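Local coordinates for uncharacterized protein (Wolinella succinogenes, PDB 3JYG) that is of unknown function but belongs to the 6-pyruvoyl tetrahydropterin synthase family and carries a zinc ion held by three histidines, at residues F11-G16 and G44-H49; E75-R80 and S131-R136; F97-A102 and F115-G120. All blocks are in the same frame, centred on the assembly; numbering follows the deposited sequence.

Contact 1 of 3, residues F11-G16 and G44-H49; sequences FDFCYG and GKVIVH
The ammonium group of Lys45 is gripped by two carboxylates: NZ gives a 2.7 Å salt bridge to Asp12 OD2, on the syn side of that oxygen, and a second one to Glu10. The Lys45 and Asp12 side chains lie alongside each other and point the same way. CG of Lys45 starts anti to the backbone N (chi1 179°), and bends at chi3 and chi4 bring CE and then NZ round to OD2, which also has Lys45 CG at 3.3 Å. The other oxygen of Asp12, OD1, pairs with Lys173 of the second subunit, and the acid is thus shared between an intrachain and an intersubunit bridge. Asp12 and Lys45 form a non-hydrogen-bonded antiparallel pair, flanked by the hydrogen-bonded pairs Phe11–Val46 and Phe13–Gly44; among their bonds, Val46 N reaches Phe11 O at 2.7 Å. On the opposite face of the sheet the aromatic side chains meet small groups. CE1 of Phe11 touches Val48 CG2 at 3.9 Å, while CE1 of Phe13 has Val46 CG2 near its ring plane at 3.8 Å. Gly44 brings no side chain to this face, and the Tyr15 ring can turn its edge to the glycine, CE1 lying 3.9 Å from CA. This is an inner strand pair of the T-fold-type sheet: strand 80-84 borders 3-17, strand 162-169 borders 40-52, and helix 67-77 packs on the aromatic face, where Phe69 meets Phe11 edge-to-face and Ile73 and Leu77 touch Phe13.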
loop_
_atom_site.group_PDB
_atom_site.type_symbol
_atom_site.label_atom_id
_atom_site.label_comp_id
_atom_site.label_asym_id
_atom_site.label_seq_id
_atom_site.Cartn_x
_atom_site.Cartn_y
_atom_site.Cartn_z
ATOM N N PHE A 11 -0.747 -1.369 13.145
ATOM C CA PHE A 11 -0.773 -0.986 14.568
ATOM C C PHE A 11 -0.359 0.485 14.688
ATOM O O PHE A 11 0.697 0.872 14.185
ATOM C CB PHE A 11 0.167 -1.852 15.386
ATOM C CG PHE A 11 -0.037 -3.322 15.190
ATOM C CD1 PHE A 11 0.604 -3.997 14.142
ATOM C CD2 PHE A 11 -0.875 -4.038 16.045
ATOM C CE1 PHE A 11 0.432 -5.383 13.983
ATOM C CE2 PHE A 11 -1.047 -5.423 15.884
ATOM C CZ PHE A 11 -0.411 -6.074 14.841
ATOM N N ASP A 12 -1.215 1.299 15.295
ATOM C CA ASP A 12 -1.008 2.746 15.367
ATOM C C ASP A 12 -0.590 3.200 16.767
ATOM O O ASP A 12 -0.978 2.582 17.749
ATOM C CB ASP A 12 -2.317 3.458 14.967
ATOM C CG ASP A 12 -2.796 3.041 13.590
ATOM O OD1 ASP A 12 -3.930 2.543 13.467
ATOM O OD2 ASP A 12 -2.030 3.161 12.625
ATOM N N PHE A 13 0.216 4.268 16.852
ATOM C CA PHE A 13 0.591 4.915 18.119
ATOM C C PHE A 13 1.127 6.307 17.846
ATOM O O PHE A 13 1.494 6.632 16.722
ATOM C CB PHE A 13 1.612 4.113 18.977
ATOM C CG PHE A 13 3.027 3.996 18.370
ATOM C CD1 PHE A 13 3.273 3.122 17.307
ATOM C CD2 PHE A 13 4.105 4.740 18.884
ATOM C CE1 PHE A 13 4.536 2.974 16.758
ATOM C CE2 PHE A 13 5.394 4.618 18.319
ATOM C CZ PHE A 13 5.615 3.712 17.270
ATOM N N CYS A 14 1.146 7.127 18.885
ATOM C CA CYS A 14 1.691 8.489 18.823
ATOM C C CYS A 14 2.904 8.550 19.734
ATOM O O CYS A 14 2.903 7.918 20.787
ATOM C CB CYS A 14 0.635 9.530 19.255
ATOM S SG CYS A 14 -0.961 9.322 18.471
ATOM N N TYR A 15 3.924 9.314 19.347
ATOM C CA TYR A 15 5.130 9.390 20.164
ATOM C C TYR A 15 5.817 10.718 19.891
ATOM O O TYR A 15 5.547 11.328 18.874
ATOM C CB TYR A 15 6.090 8.214 19.859
ATOM C CG TYR A 15 6.562 8.173 18.399
ATOM C CD1 TYR A 15 5.682 7.798 17.361
ATOM C CD2 TYR A 15 7.891 8.507 18.057
ATOM C CE1 TYR A 15 6.094 7.764 16.035
ATOM C CE2 TYR A 15 8.317 8.465 16.717
ATOM C CZ TYR A 15 7.412 8.106 15.709
ATOM O OH TYR A 15 7.818 8.028 14.372
ATOM N N GLY A 16 6.716 11.127 20.785
ATOM C CA GLY A 16 7.657 12.224 20.473
ATOM C C GLY A 16 9.046 11.636 20.219
ATOM O O GLY A 16 9.346 10.518 20.667
ATOM N N GLY A 44 2.564 7.300 14.304
ATOM C CA GLY A 44 3.313 6.204 13.717
ATOM C C GLY A 44 2.373 5.082 13.329
ATOM O O GLY A 44 1.359 4.849 13.999
ATOM N N LYS A 45 2.684 4.395 12.244
ATOM C CA LYS A 45 1.949 3.159 11.966
ATOM C C LYS A 45 2.910 2.015 11.670
ATOM O O LYS A 45 3.757 2.147 10.798
ATOM C CB LYS A 45 0.971 3.382 10.816
ATOM C CG LYS A 45 0.151 2.140 10.424
ATOM C CD LYS A 45 -0.641 2.435 9.103
ATOM C CE LYS A 45 -1.684 3.504 9.288
ATOM N NZ LYS A 45 -2.832 2.874 10.058
ATOM N N VAL A 46 2.793 0.924 12.414
ATOM C CA VAL A 46 3.587 -0.296 12.169
ATOM C C VAL A 46 2.758 -1.246 11.280
ATOM O O VAL A 46 1.588 -1.529 11.607
ATOM C CB VAL A 46 3.953 -1.032 13.457
ATOM C CG1 VAL A 46 5.031 -2.119 13.158
ATOM C CG2 VAL A 46 4.537 -0.065 14.498
ATOM N N ILE A 47 3.342 -1.758 10.191
ATOM C CA ILE A 47 2.684 -2.814 9.428
ATOM C C ILE A 47 3.550 -4.081 9.412
ATOM O O ILE A 47 4.667 -4.058 8.877
ATOM C CB ILE A 47 2.397 -2.395 7.969
ATOM C CG1 ILE A 47 1.772 -1.003 7.943
ATOM C CG2 ILE A 47 1.461 -3.477 7.298
ATOM C CD1 ILE A 47 1.306 -0.510 6.571
ATOM N N VAL A 48 3.014 -5.168 9.972
ATOM C CA VAL A 48 3.744 -6.455 10.087
ATOM C C VAL A 48 3.272 -7.409 8.983
ATOM O O VAL A 48 2.071 -7.623 8.850
ATOM C CB VAL A 48 3.460 -7.112 11.469
ATOM C CG1 VAL A 48 4.059 -8.529 11.561
ATOM C CG2 VAL A 48 3.961 -6.235 12.563
ATOM N N HIS A 49 4.193 -7.945 8.188
ATOM C CA HIS A 49 3.834 -8.890 7.130
ATOM C C HIS A 49 4.343 -10.272 7.497
ATOM O O HIS A 49 5.539 -10.437 7.812
ATOM C CB HIS A 49 4.416 -8.445 5.781
ATOM C CG HIS A 49 3.962 -7.090 5.348
ATOM N ND1 HIS A 49 2.959 -6.911 4.428
ATOM C CD2 HIS A 49 4.381 -5.851 5.703
ATOM C CE1 HIS A 49 2.802 -5.612 4.207
ATOM N NE2 HIS A 49 3.643 -4.948 4.989
#

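Contact 2 of 3, residues E75-R80 and S131-R136; sequences EVLDHR and SFVVVR
The guanidinium of Arg80, whose aliphatic stem packs on Ser131 and Val133, bonds through both terminal nitrogens: NH2 donates to Glu75 O at 3.2 Å, with the oxygen lying 28° out of the guanidinium plane, and NH1 donates to the carbonyl of Glu130. The imidazole of His79 has Asp78 CG in plane at its edge, and ND1 donates to Asp78 OD2 at 2.7 Å, meeting that oxygen from above the carboxylate plane. No hydrogen bond crosses between 75-80 and 131-136, and the contact is made by van der Waals packing of side-chain carbons on each other and on two backbone carbonyl oxygens. CB of Arg80 sits 3.2 Å from Ser131 O and 3.8 Å from Val133 CG2; a bend at chi2 (-73°) carries CD back past the same carbonyl. Here helix 67-77 gives way to strand 80-84 through a type II turn from Leu77 to Arg80, while helix 123-131 runs into strand 132-135, the parallel neighbour of 80-84 in the sheet. Val133 is directed toward 75-80 and divides its methyls. CG2 presses on the Val76 carbonyl O at 3.2 Å, whereas CG1 meets Leu77 CD2 at 4.0 Å, the two side chains crossing at about a right angle. Tyr110 of strand 110-113 touches both Val76 and Val133.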
loop_
_atom_site.group_PDB
_atom_site.type_symbol
_atom_site.label_atom_id
_atom_site.label_comp_id
_atom_site.label_asym_id
_atom_site.label_seq_id
_atom_site.Cartn_x
_atom_site.Cartn_y
_atom_site.Cartn_z
ATOM N N GLU A 75 1.180 -0.516 25.324
ATOM C CA GLU A 75 1.631 -0.401 26.705
ATOM C C GLU A 75 3.001 0.215 26.841
ATOM O O GLU A 75 3.298 0.841 27.884
ATOM C CB GLU A 75 1.520 -1.740 27.455
ATOM C CG GLU A 75 0.030 -2.054 27.681
ATOM C CD GLU A 75 -0.261 -3.342 28.379
ATOM O OE1 GLU A 75 0.677 -4.005 28.849
ATOM O OE2 GLU A 75 -1.469 -3.706 28.454
ATOM N N VAL A 76 3.828 0.055 25.795
ATOM C CA VAL A 76 5.220 0.514 25.855
ATOM C C VAL A 76 5.535 1.795 25.078
ATOM O O VAL A 76 6.229 2.671 25.623
ATOM C CB VAL A 76 6.243 -0.614 25.496
ATOM C CG1 VAL A 76 7.699 -0.054 25.492
ATOM C CG2 VAL A 76 6.057 -1.824 26.498
ATOM N N LEU A 77 5.039 1.896 23.836
ATOM C CA LEU A 77 5.392 2.998 22.939
ATOM C C LEU A 77 4.366 4.116 22.821
ATOM O O LEU A 77 4.745 5.246 22.581
ATOM C CB LEU A 77 5.740 2.476 21.537
ATOM C CG LEU A 77 6.779 1.344 21.481
ATOM C CD1 LEU A 77 6.955 0.925 20.035
ATOM C CD2 LEU A 77 8.124 1.823 22.030
ATOM N N ASP A 78 3.077 3.831 23.016
ATOM C CA ASP A 78 2.069 4.870 22.741
ATOM C C ASP A 78 2.124 5.968 23.794
ATOM O O ASP A 78 2.211 5.665 24.977
ATOM C CB ASP A 78 0.664 4.297 22.677
ATOM C CG ASP A 78 -0.369 5.353 22.287
ATOM O OD1 ASP A 78 -0.233 6.010 21.213
ATOM O OD2 ASP A 78 -1.296 5.577 23.111
ATOM N N HIS A 79 2.066 7.227 23.350
ATOM C CA HIS A 79 2.111 8.371 24.262
ATOM C C HIS A 79 3.417 8.466 25.022
ATOM O O HIS A 79 3.434 8.799 26.213
ATOM C CB HIS A 79 0.875 8.371 25.199
ATOM C CG HIS A 79 -0.357 8.911 24.528
ATOM N ND1 HIS A 79 -1.013 8.238 23.515
ATOM C CD2 HIS A 79 -0.995 10.099 24.664
ATOM C CE1 HIS A 79 -2.005 8.988 23.064
ATOM N NE2 HIS A 79 -2.025 10.116 23.754
ATOM N N ARG A 80 4.517 8.152 24.349
ATOM C CA ARG A 80 5.836 8.221 25.003
ATOM C C ARG A 80 6.796 9.076 24.180
ATOM O O ARG A 80 6.523 9.375 23.018
ATOM C CB ARG A 80 6.445 6.833 25.125
ATOM C CG ARG A 80 5.572 5.788 25.775
ATOM C CD ARG A 80 5.438 5.978 27.275
ATOM N NE ARG A 80 4.555 4.900 27.760
ATOM C CZ ARG A 80 4.185 4.728 29.016
ATOM N NH1 ARG A 80 4.675 5.506 29.974
ATOM N NH2 ARG A 80 3.372 3.712 29.320
ATOM N N SER A 131 7.477 9.336 30.803
ATOM C CA SER A 131 7.397 9.489 29.322
ATOM C C SER A 131 8.440 8.702 28.529
ATOM O O SER A 131 8.190 8.284 27.422
ATOM C CB SER A 131 7.552 10.936 28.908
ATOM O OG SER A 131 6.797 11.792 29.713
ATOM N N PHE A 132 9.632 8.503 29.075
ATOM C CA PHE A 132 10.751 8.090 28.212
ATOM C C PHE A 132 10.866 6.604 27.946
ATOM O O PHE A 132 10.731 5.791 28.874
ATOM C CB PHE A 132 12.074 8.574 28.799
ATOM C CG PHE A 132 12.251 10.041 28.712
ATOM C CD1 PHE A 132 12.448 10.664 27.471
ATOM C CD2 PHE A 132 12.200 10.840 29.883
ATOM C CE1 PHE A 132 12.598 12.036 27.393
ATOM C CE2 PHE A 132 12.369 12.221 29.783
ATOM C CZ PHE A 132 12.580 12.807 28.571
ATOM N N VAL A 133 11.094 6.270 26.664
ATOM C CA VAL A 133 11.424 4.915 26.270
ATOM C C VAL A 133 12.830 5.042 25.726
ATOM O O VAL A 133 13.053 5.768 24.755
ATOM C CB VAL A 133 10.482 4.412 25.161
ATOM C CG1 VAL A 133 11.022 3.144 24.522
ATOM C CG2 VAL A 133 9.076 4.125 25.769
ATOM N N VAL A 134 13.776 4.381 26.391
ATOM C CA VAL A 134 15.168 4.571 26.028
ATOM C C VAL A 134 15.618 3.424 25.143
ATOM O O VAL A 134 15.389 2.265 25.487
ATOM C CB VAL A 134 16.085 4.741 27.271
ATOM C CG1 VAL A 134 17.561 4.973 26.839
ATOM C CG2 VAL A 134 15.581 5.906 28.159
ATOM N N VAL A 135 16.249 3.744 24.005
ATOM C CA VAL A 135 16.616 2.691 23.030
ATOM C C VAL A 135 18.075 2.856 22.600
ATOM O O VAL A 135 18.615 3.935 22.702
ATOM C CB VAL A 135 15.683 2.672 21.746
ATOM C CG1 VAL A 135 14.213 2.133 22.072
ATOM C CG2 VAL A 135 15.709 4.041 20.981
ATOM N N ARG A 136 18.680 1.814 22.046
ATOM C CA ARG A 136 20.099 1.896 21.650
ATOM C C ARG A 136 20.284 2.165 20.164
ATOM O O ARG A 136 20.971 1.380 19.494
ATOM C CB ARG A 136 20.815 0.561 21.995
ATOM C CG ARG A 136 20.901 0.223 23.498
ATOM C CD ARG A 136 21.625 -1.182 23.709
ATOM N NE ARG A 136 22.977 -1.126 23.181
ATOM C CZ ARG A 136 23.710 -2.150 22.705
ATOM N NH1 ARG A 136 23.251 -3.398 22.651
ATOM N NH2 ARG A 136 24.920 -1.870 22.256
#

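Contact 3 of 3, residues F97-A102 and F115-G120; sequences FADKSA and FERIKG
Residues 97-100 make a type I turn, closed by Lys100 N to Phe97 O, and it faces Arg117 and Ile118 at the end of the 3-10 segment 115-117, the closest CA atoms across the contact being those of Ala102 and Arg117, 7.4 Å apart. The long side chain of Arg117 carries most of the contact. Bent at chi2 and chi3, it slides past the Phe97 ring in the opposite direction, with guanidinium and ring planes only 5° apart; the modelled approach of its CG to the ring is too short to be trusted. At its tip the guanidinium meets Asp99 head-on. NH2 donates to Asp99 OD2 at 3.3 Å on the syn side, and the planes of the two groups are 58° apart. Weaker bonds run from NH1 and NH2 to Asp99 OD1. That oxygen is chiefly engaged within its own loop: Ser101 N at 2.7 Å and Ser101 OG at 2.8 Å reach it from the same face of the carboxylate, the first closing an Asx turn that fixes the acid. This pairing ties the loop before strand 103-105 to the loop between strand 110-113 and helix 123-131, at the edge of this chain's sheet in a T-fold protein. Over one face of the guanidinium lies Ala102 CB, 3.4 Å from Arg117 NE. NH1 also donates to the carbonyl of His96, and a water accepts from Asp99 N and, weakly, from NH1. Deeper in, Ile118 CG2 packs on Phe97 CE1 at 3.7 Å, and Tyr129 of helix 123-131 meets the Phe97 ring edge-to-face.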
loop_
_atom_site.group_PDB
_atom_site.type_symbol
_atom_site.label_atom_id
_atom_site.label_comp_id
_atom_site.label_asym_id
_atom_site.label_seq_id
_atom_site.Cartn_x
_atom_site.Cartn_y
_atom_site.Cartn_z
ATOM N N PHE A 97 19.345 11.005 35.732
ATOM C CA PHE A 97 19.875 9.737 35.240
ATOM C C PHE A 97 21.028 10.031 34.270
ATOM O O PHE A 97 21.239 9.305 33.294
ATOM C CB PHE A 97 18.759 8.926 34.528
ATOM C CG PHE A 97 17.630 8.508 35.446
ATOM C CD1 PHE A 97 16.499 9.316 35.600
ATOM C CD2 PHE A 97 17.727 7.331 36.185
ATOM C CE1 PHE A 97 15.476 8.960 36.475
ATOM C CE2 PHE A 97 16.717 6.951 37.040
ATOM C CZ PHE A 97 15.578 7.763 37.191
ATOM N N ALA A 98 21.774 11.099 34.533
ATOM C CA ALA A 98 22.823 11.543 33.598
ATOM C C ALA A 98 23.934 10.485 33.418
ATOM O O ALA A 98 24.554 10.410 32.365
ATOM C CB ALA A 98 23.413 12.906 34.035
ATOM N N ASP A 99 24.115 9.612 34.415
ATOM C CA ASP A 99 25.141 8.572 34.313
ATOM C C ASP A 99 24.640 7.352 33.547
ATOM O O ASP A 99 25.403 6.420 33.289
ATOM C CB ASP A 99 25.689 8.183 35.704
ATOM C CG ASP A 99 24.713 7.351 36.550
ATOM O OD1 ASP A 99 23.594 6.979 36.110
ATOM O OD2 ASP A 99 25.091 7.068 37.706
ATOM N N LYS A 100 23.333 7.339 33.233
ATOM C CA LYS A 100 22.722 6.260 32.455
ATOM C C LYS A 100 22.923 4.900 33.116
ATOM O O LYS A 100 22.922 3.876 32.420
ATOM C CB LYS A 100 23.304 6.178 31.036
ATOM C CG LYS A 100 23.413 7.497 30.269
ATOM C CD LYS A 100 24.127 7.203 28.939
ATOM C CE LYS A 100 24.235 8.458 28.135
ATOM N NZ LYS A 100 24.920 8.287 26.814
ATOM N N SER A 101 23.113 4.861 34.436
ATOM C CA SER A 101 23.232 3.554 35.084
ATOM C C SER A 101 21.917 2.992 35.585
ATOM O O SER A 101 21.708 1.787 35.489
ATOM C CB SER A 101 24.221 3.553 36.253
ATOM O OG SER A 101 23.706 4.398 37.274
ATOM N N ALA A 102 21.068 3.832 36.165
ATOM C CA ALA A 102 19.867 3.331 36.851
ATOM C C ALA A 102 18.727 3.217 35.835
ATOM O O ALA A 102 17.684 3.859 35.980
ATOM C CB ALA A 102 19.480 4.270 38.038
ATOM N N PHE A 115 12.617 3.929 38.771
ATOM C CA PHE A 115 11.892 4.946 39.540
ATOM C C PHE A 115 12.265 5.063 41.016
ATOM O O PHE A 115 12.040 6.105 41.640
ATOM C CB PHE A 115 10.395 4.790 39.347
ATOM C CG PHE A 115 9.925 5.242 37.990
ATOM C CD1 PHE A 115 9.539 6.560 37.783
ATOM C CD2 PHE A 115 9.888 4.355 36.917
ATOM C CE1 PHE A 115 9.101 6.995 36.516
ATOM C CE2 PHE A 115 9.453 4.792 35.643
ATOM C CZ PHE A 115 9.062 6.116 35.459
ATOM N N GLU A 116 12.869 4.015 41.565
ATOM C CA GLU A 116 13.480 4.099 42.910
ATOM C C GLU A 116 14.384 5.304 43.070
ATOM O O GLU A 116 14.378 5.938 44.118
ATOM C CB GLU A 116 14.260 2.825 43.268
ATOM C CG GLU A 116 13.360 1.588 43.444
ATOM C CD GLU A 116 12.448 1.686 44.675
ATOM O OE1 GLU A 116 12.898 2.215 45.738
ATOM O OE2 GLU A 116 11.274 1.243 44.570
ATOM N N ARG A 117 15.147 5.650 42.050
ATOM C CA ARG A 117 16.098 6.725 42.255
ATOM C C ARG A 117 15.486 8.149 42.262
ATOM O O ARG A 117 16.132 9.090 42.729
ATOM C CB ARG A 117 17.373 6.540 41.392
ATOM C CG ARG A 117 17.480 7.293 40.065
ATOM C CD ARG A 117 18.906 7.967 39.825
ATOM N NE ARG A 117 20.085 7.077 39.784
ATOM C CZ ARG A 117 21.145 7.227 38.970
ATOM N NH1 ARG A 117 21.211 8.223 38.096
ATOM N NH2 ARG A 117 22.156 6.357 39.016
ATOM N N ILE A 118 14.223 8.283 41.818
ATOM C CA ILE A 118 13.510 9.592 41.822
ATOM C C ILE A 118 12.277 9.637 42.730
ATOM O O ILE A 118 11.402 10.510 42.598
ATOM C CB ILE A 118 13.092 10.048 40.400
ATOM C CG1 ILE A 118 12.334 8.917 39.677
ATOM C CG2 ILE A 118 14.319 10.542 39.641
ATOM C CD1 ILE A 118 11.902 9.260 38.283
ATOM N N LYS A 119 12.206 8.663 43.624
ATOM C CA LYS A 119 11.184 8.569 44.641
ATOM C C LYS A 119 11.214 9.869 45.442
ATOM O O LYS A 119 12.292 10.395 45.769
ATOM C CB LYS A 119 11.560 7.412 45.532
ATOM C CG LYS A 119 10.442 6.566 46.039
ATOM C CD LYS A 119 10.993 5.663 47.165
ATOM C CE LYS A 119 12.053 6.406 47.981
ATOM N NZ LYS A 119 12.186 5.919 49.384
ATOM N N GLY A 120 10.050 10.411 45.727
ATOM C CA GLY A 120 9.985 11.715 46.406
ATOM C C GLY A 120 10.204 12.966 45.551
ATOM O O GLY A 120 10.131 14.076 46.075
HETATM O O HOH W 1 23.189 10.044 37.290
#

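Contacts 1 and 2 adjoin on one sheet, their centres about 13 Å apart. Strand 3-17 meets the chain just after helix 67-77: Cys14 O lies 2.8 Å from His79 N, and Gly16 N lies 2.8 Å from Arg80 O, both probable hydrogen bonds. The zinc ion, bound by His17, His40 and His42, sits close to contact 1, about 6 Å from the side chain of Tyr15, whose ring packs edge-to-face with His17. Contact 3 falls in the chain between the two segments of contact 2; their centres are about 16 Å apart and their nearest atoms about 6 Å. From contact 1 it is more remote, with about 15 Å between nearest atoms.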